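Local coordinates for PROBABLE CHAIN-FATTY-ACID-CoA LIGASE FADD13 (PDB 3T5C), which belongs to the AMP-binding (ANL) enzyme family, as a probable fatty-acyl-CoA synthetase, represented here by its N-terminal domain, at residues G173-H178 with L358-W363; F275-A280 with I295-G300. One frame throughout, in Å; residues are numbered along the deposited sequence.

Contact 1: residues G173-H178 with L358-W363; sequences GVVHTH and LLKEYW
Gly-173 and Trp-363 pair at one end of a short antiparallel join between strand 172-177 and the weakly bonded strand 361-362. Trp-363 N donates to Gly-173 O at 2.7 Å, the donor lying in the carbonyl plane, and a water bridges Gly-173 N and Trp-363 O, so both polar backbone atoms of the glycine are satisfied. Val-175 is gripped twice: its N donates to Glu-361 O at 3.0 Å, and its O accepts from Lys-360 N at 3.0 Å, this bond nearly straight at hydrogen (163°). Tyr-362 N turns instead to Thr-369 OG1, while Val-174 bonds Met-162 and His-176 bonds Leu-159 and Phe-160 through their backbones. The Val-174 and Tyr-362 side chains lie side by side, pointing the same way. With Val-174 CG1 turned opposite the backbone N (chi1 176°), that methyl meets Leu-359 CB at 3.6 Å; beyond it, Leu-359 CD2 sits over the centre of the Tyr-362 ring. Leu-359 CB also lies over one face of the His-176 imidazole, offset toward its rim. On the Val-175 side of the sheet, CG1 of that valine rests against Trp-363 CB at 3.8 Å and reaches the edge of the indole. His-176 ND1 bonds Ser-180 OG and NE2 bonds Thr-304 O, which together fix the ring's rotation. Tyr-362 OH pairs with Glu-305 OE1. The Lys-360 chain passes Thr-177 CG2, with CE 3.8 Å from that methyl, and its NZ bonds Asp-156 O. Strand 172-177 is the middle member of a three-stranded antiparallel sheet, between 158-164 and 361-362; Thr-177 N-caps helix 178-191, while helix 366-372 packs against Tyr-362 and Glu-361.

Contact 2: residues F275-A280 with I295-G300; sequences FITGGA and IEVVQG
Phe-275 and Val-297 begin a parallel strand pairing inside a beta-alpha-beta unit, in which helix 284-291 carries the chain from strand 274-278 to its neighbour 296-302. The tight part runs from Phe-275 to Thr-277, all three buried. Phe-275 N donates to Glu-296 O at 3.0 Å. Val-298 uses both its N, to Phe-275 O at 2.9 Å, and its O, which accepts from Thr-277 N at 2.6 Å, the regular parallel pattern. On the Phe-275 face, Ile-295 CG2, set opposite its backbone N, meets the edge of the phenyl ring at CD1, 3.6 Å away. Leu-255 and Met-258 of helix 252-258 also touch Phe-275, and Leu-255 touches Thr-277. Ile-276 and Val-298 turn to the other face.

Toward the C-terminal ends the pairing slackens: Gly-278 is exposed, Gly-279 has a positive phi (59°), and its N reaches Gly-300 O over 3.2 Å in a bent bond (136° at hydrogen). At the opposite end Glu-296 is exposed, its side chain starting away from the facing strand and touching Ser-315 and Tyr-274. One buried polar atom lacks a hydrogen-bonding partner: Thr-277 OG1, 3.8 Å from the methyl Val-297 CG1.

In the fold
From the N terminus, the chain first lays down two strands of the mixed sheet, 19-23 and 28-31, and the four-stranded parallel sheet before reaching residues 173-178. After a further 179 residues, 358-363 returns to close the long loop of contact 1. Contact 2 is nested wholly inside that loop and closes a short one of its own, 14 residues made mainly of helix 284-291. The two are separate places: their centres lie 25 Å apart and their nearest atoms about 14 Å. Contact 1 adds the late strand 361-362 to the edge of the small antiparallel sheet, whereas contact 2 joins adjacent parallel strands in the interior of the large nine-stranded mixed sheet.

Contact 1: residues G173-H178 with L358-W363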
loop_
_atom_site.group_PDB
_atom_site.type_symbol
_atom_site.label_atom_id
_atom_site.label_comp_id
_atom_site.label_asym_id
_atom_site.label_seq_id
_atom_site.Cartn_x
_atom_site.Cartn_y
_atom_site.Cartn_z
ATOM N N GLY A 173 4.002 1.082 15.449
ATOM C CA GLY A 173 4.570 1.283 14.131
ATOM C C GLY A 173 4.962 -0.059 13.547
ATOM O O GLY A 173 5.788 -0.761 14.131
ATOM N N VAL A 174 4.365 -0.433 12.417
ATOM C CA VAL A 174 4.691 -1.709 11.774
ATOM C C VAL A 174 5.896 -1.502 10.852
ATOM O O VAL A 174 5.817 -0.758 9.868
ATOM C CB VAL A 174 3.488 -2.248 10.946
ATOM C CG1 VAL A 174 3.877 -3.533 10.209
ATOM C CG2 VAL A 174 2.304 -2.494 11.865
ATOM N N VAL A 175 7.009 -2.156 11.160
ATOM C CA VAL A 175 8.189 -1.970 10.327
ATOM C C VAL A 175 8.331 -3.050 9.268
ATOM O O VAL A 175 8.354 -4.239 9.566
ATOM C CB VAL A 175 9.523 -1.893 11.156
ATOM C CG1 VAL A 175 9.323 -1.067 12.420
ATOM C CG2 VAL A 175 10.027 -3.269 11.490
ATOM N N HIS A 176 8.409 -2.602 8.020
ATOM C CA HIS A 176 8.575 -3.487 6.876
ATOM C C HIS A 176 9.922 -3.241 6.200
ATOM O O HIS A 176 10.472 -2.139 6.231
ATOM C CB HIS A 176 7.431 -3.293 5.880
ATOM C CG HIS A 176 6.243 -4.153 6.170
ATOM N ND1 HIS A 176 6.285 -5.530 6.089
ATOM C CD2 HIS A 176 4.988 -3.837 6.569
ATOM C CE1 HIS A 176 5.108 -6.024 6.429
ATOM N NE2 HIS A 176 4.304 -5.019 6.724
ATOM N N THR A 177 10.441 -4.293 5.588
ATOM C CA THR A 177 11.732 -4.240 4.933
ATOM C C THR A 177 11.614 -4.334 3.408
ATOM O O THR A 177 10.528 -4.527 2.864
ATOM C CB THR A 177 12.588 -5.399 5.436
ATOM O OG1 THR A 177 11.994 -6.637 5.011
ATOM C CG2 THR A 177 12.663 -5.377 6.976
ATOM N N HIS A 178 12.742 -4.190 2.724
ATOM C CA HIS A 178 12.746 -4.292 1.274
ATOM C C HIS A 178 12.287 -5.708 0.941
ATOM O O HIS A 178 11.469 -5.916 0.039
ATOM C CB HIS A 178 14.159 -4.029 0.730
ATOM C CG HIS A 178 14.568 -2.591 0.801
ATOM N ND1 HIS A 178 14.481 -1.738 -0.281
ATOM C CD2 HIS A 178 15.002 -1.836 1.839
ATOM C CE1 HIS A 178 14.840 -0.522 0.089
ATOM N NE2 HIS A 178 15.160 -0.554 1.371
ATOM N N LEU A 358 5.596 -10.829 6.213
ATOM C CA LEU A 358 5.402 -10.336 7.575
ATOM C C LEU A 358 6.384 -9.255 8.021
ATOM O O LEU A 358 7.534 -9.192 7.567
ATOM C CB LEU A 358 5.460 -11.504 8.567
ATOM C CG LEU A 358 4.276 -12.480 8.542
ATOM C CD1 LEU A 358 4.594 -13.676 9.417
ATOM C CD2 LEU A 358 3.011 -11.767 9.019
ATOM N N LEU A 359 5.902 -8.404 8.917
ATOM C CA LEU A 359 6.704 -7.327 9.473
ATOM C C LEU A 359 7.940 -7.887 10.158
ATOM O O LEU A 359 7.978 -9.057 10.535
ATOM C CB LEU A 359 5.896 -6.528 10.504
ATOM C CG LEU A 359 5.016 -7.218 11.571
ATOM C CD1 LEU A 359 5.287 -8.703 11.678
ATOM C CD2 LEU A 359 5.229 -6.519 12.909
ATOM N N LYS A 360 8.959 -7.055 10.308
ATOM C CA LYS A 360 10.150 -7.501 11.006
ATOM C C LYS A 360 9.898 -7.351 12.511
ATOM O O LYS A 360 10.274 -8.212 13.294
ATOM C CB LYS A 360 11.373 -6.672 10.599
ATOM C CG LYS A 360 12.575 -6.904 11.513
ATOM C CD LYS A 360 13.894 -6.522 10.856
ATOM C CE LYS A 360 13.944 -5.055 10.518
ATOM N NZ LYS A 360 15.260 -4.674 9.943
ATOM N N GLU A 361 9.225 -6.268 12.893
ATOM C CA GLU A 361 8.953 -5.978 14.298
ATOM C C GLU A 361 8.081 -4.730 14.399
ATOM O O GLU A 361 7.870 -4.027 13.407
ATOM C CB GLU A 361 10.279 -5.671 14.994
ATOM C CG GLU A 361 10.979 -4.485 14.301
ATOM C CD GLU A 361 12.352 -4.154 14.850
ATOM O OE1 GLU A 361 13.150 -5.091 15.076
ATOM O OE2 GLU A 361 12.636 -2.946 15.032
ATOM N N TYR A 362 7.572 -4.453 15.597
ATOM C CA TYR A 362 6.823 -3.220 15.807
ATOM C C TYR A 362 7.944 -2.261 16.211
ATOM O O TYR A 362 8.900 -2.670 16.862
ATOM C CB TYR A 362 5.815 -3.354 16.953
ATOM C CG TYR A 362 4.607 -4.199 16.621
ATOM C CD1 TYR A 362 3.645 -3.751 15.721
ATOM C CD2 TYR A 362 4.437 -5.458 17.199
ATOM C CE1 TYR A 362 2.537 -4.544 15.401
ATOM C CE2 TYR A 362 3.341 -6.252 16.892
ATOM C CZ TYR A 362 2.397 -5.792 15.993
ATOM O OH TYR A 362 1.318 -6.582 15.690
ATOM N N TRP A 363 7.840 -0.999 15.831
ATOM C CA TRP A 363 8.886 -0.042 16.154
ATOM C C TRP A 363 8.979 0.306 17.639
ATOM O O TRP A 363 8.030 0.829 18.229
ATOM C CB TRP A 363 8.688 1.230 15.329
ATOM C CG TRP A 363 9.765 2.263 15.514
ATOM C CD1 TRP A 363 9.709 3.385 16.299
ATOM C CD2 TRP A 363 11.062 2.260 14.909
ATOM N NE1 TRP A 363 10.894 4.077 16.218
ATOM C CE2 TRP A 363 11.742 3.410 15.373
ATOM C CE3 TRP A 363 11.719 1.397 14.020
ATOM C CZ2 TRP A 363 13.047 3.719 14.973
ATOM C CZ3 TRP A 363 13.013 1.707 13.625
ATOM C CH2 TRP A 363 13.664 2.859 14.102
HETATM O O HOH W 1 5.822 2.299 17.268
#

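Contact 2: residues F275-A280 with I295-G300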
loop_
_atom_site.group_PDB
_atom_site.type_symbol
_atom_site.label_atom_id
_atom_site.label_comp_id
_atom_site.label_asym_id
_atom_site.label_seq_id
_atom_site.Cartn_x
_atom_site.Cartn_y
_atom_site.Cartn_z
ATOM N N PHE A 275 -12.399 -5.653 -9.595
ATOM C CA PHE A 275 -12.018 -4.738 -8.526
ATOM C C PHE A 275 -11.263 -5.570 -7.503
ATOM O O PHE A 275 -11.471 -6.774 -7.411
ATOM C CB PHE A 275 -13.243 -4.138 -7.824
ATOM C CG PHE A 275 -13.872 -2.988 -8.552
ATOM C CD1 PHE A 275 -14.958 -3.189 -9.392
ATOM C CD2 PHE A 275 -13.378 -1.698 -8.389
ATOM C CE1 PHE A 275 -15.548 -2.123 -10.062
ATOM C CE2 PHE A 275 -13.957 -0.621 -9.055
ATOM C CZ PHE A 275 -15.047 -0.836 -9.895
ATOM N N ILE A 276 -10.375 -4.933 -6.751
ATOM C CA ILE A 276 -9.648 -5.622 -5.691
ATOM C C ILE A 276 -10.200 -5.012 -4.405
ATOM O O ILE A 276 -9.922 -3.848 -4.091
ATOM C CB ILE A 276 -8.126 -5.372 -5.751
ATOM C CG1 ILE A 276 -7.560 -5.891 -7.071
ATOM C CG2 ILE A 276 -7.439 -6.096 -4.597
ATOM C CD1 ILE A 276 -6.081 -5.604 -7.254
ATOM N N THR A 277 -11.003 -5.792 -3.685
ATOM C CA THR A 277 -11.624 -5.343 -2.441
ATOM C C THR A 277 -10.848 -5.772 -1.201
ATOM O O THR A 277 -10.500 -6.939 -1.041
ATOM C CB THR A 277 -13.083 -5.871 -2.340
ATOM O OG1 THR A 277 -13.930 -5.077 -3.180
ATOM C CG2 THR A 277 -13.591 -5.815 -0.909
ATOM N N GLY A 278 -10.586 -4.816 -0.318
ATOM C CA GLY A 278 -9.853 -5.127 0.896
ATOM C C GLY A 278 -10.736 -5.310 2.119
ATOM O O GLY A 278 -11.540 -4.437 2.449
ATOM N N GLY A 279 -10.592 -6.459 2.778
ATOM C CA GLY A 279 -11.358 -6.748 3.984
ATOM C C GLY A 279 -12.871 -6.748 3.865
ATOM O O GLY A 279 -13.422 -6.524 2.786
ATOM N N ALA A 280 -13.537 -7.000 4.990
ATOM C CA ALA A 280 -15.000 -7.042 5.064
ATOM C C ALA A 280 -15.602 -7.762 3.860
ATOM O O ALA A 280 -15.865 -7.137 2.829
ATOM C CB ALA A 280 -15.560 -5.621 5.161
ATOM N N ILE A 295 -18.319 -7.522 -14.312
ATOM C CA ILE A 295 -17.280 -7.023 -13.425
ATOM C C ILE A 295 -17.083 -8.050 -12.328
ATOM O O ILE A 295 -18.024 -8.382 -11.608
ATOM C CB ILE A 295 -17.682 -5.701 -12.752
ATOM C CG1 ILE A 295 -18.060 -4.654 -13.805
ATOM C CG2 ILE A 295 -16.531 -5.202 -11.876
ATOM C CD1 ILE A 295 -16.885 -4.036 -14.532
ATOM N N GLU A 296 -15.867 -8.559 -12.200
ATOM C CA GLU A 296 -15.575 -9.536 -11.167
ATOM C C GLU A 296 -14.986 -8.845 -9.942
ATOM O O GLU A 296 -14.585 -7.681 -10.006
ATOM C CB GLU A 296 -14.613 -10.594 -11.697
ATOM C CG GLU A 296 -15.282 -11.649 -12.562
ATOM C CD GLU A 296 -14.300 -12.671 -13.125
ATOM O OE1 GLU A 296 -14.696 -13.848 -13.287
ATOM O OE2 GLU A 296 -13.139 -12.301 -13.416
ATOM N N VAL A 297 -14.945 -9.561 -8.826
ATOM C CA VAL A 297 -14.417 -9.002 -7.590
ATOM C C VAL A 297 -13.449 -9.942 -6.891
ATOM O O VAL A 297 -13.738 -11.116 -6.693
ATOM C CB VAL A 297 -15.546 -8.675 -6.603
ATOM C CG1 VAL A 297 -14.970 -8.029 -5.355
ATOM C CG2 VAL A 297 -16.557 -7.759 -7.261
ATOM N N VAL A 298 -12.285 -9.413 -6.541
ATOM C CA VAL A 298 -11.287 -10.183 -5.822
ATOM C C VAL A 298 -11.216 -9.562 -4.431
ATOM O O VAL A 298 -11.017 -8.357 -4.283
ATOM C CB VAL A 298 -9.906 -10.111 -6.495
ATOM C CG1 VAL A 298 -8.881 -10.863 -5.655
ATOM C CG2 VAL A 298 -9.980 -10.725 -7.883
ATOM N N GLN A 299 -11.404 -10.389 -3.412
ATOM C CA GLN A 299 -11.381 -9.905 -2.040
ATOM C C GLN A 299 -10.487 -10.773 -1.182
ATOM O O GLN A 299 -10.084 -11.862 -1.593
ATOM C CB GLN A 299 -12.801 -9.886 -1.471
ATOM C CG GLN A 299 -13.625 -11.101 -1.867
ATOM C CD GLN A 299 -15.072 -10.989 -1.432
ATOM O OE1 GLN A 299 -15.945 -11.685 -1.948
ATOM N NE2 GLN A 299 -15.332 -10.112 -0.475
ATOM N N GLY A 300 -10.169 -10.288 0.010
ATOM C CA GLY A 300 -9.313 -11.064 0.875
ATOM C C GLY A 300 -9.092 -10.522 2.270
ATOM O O GLY A 300 -9.647 -9.494 2.678
#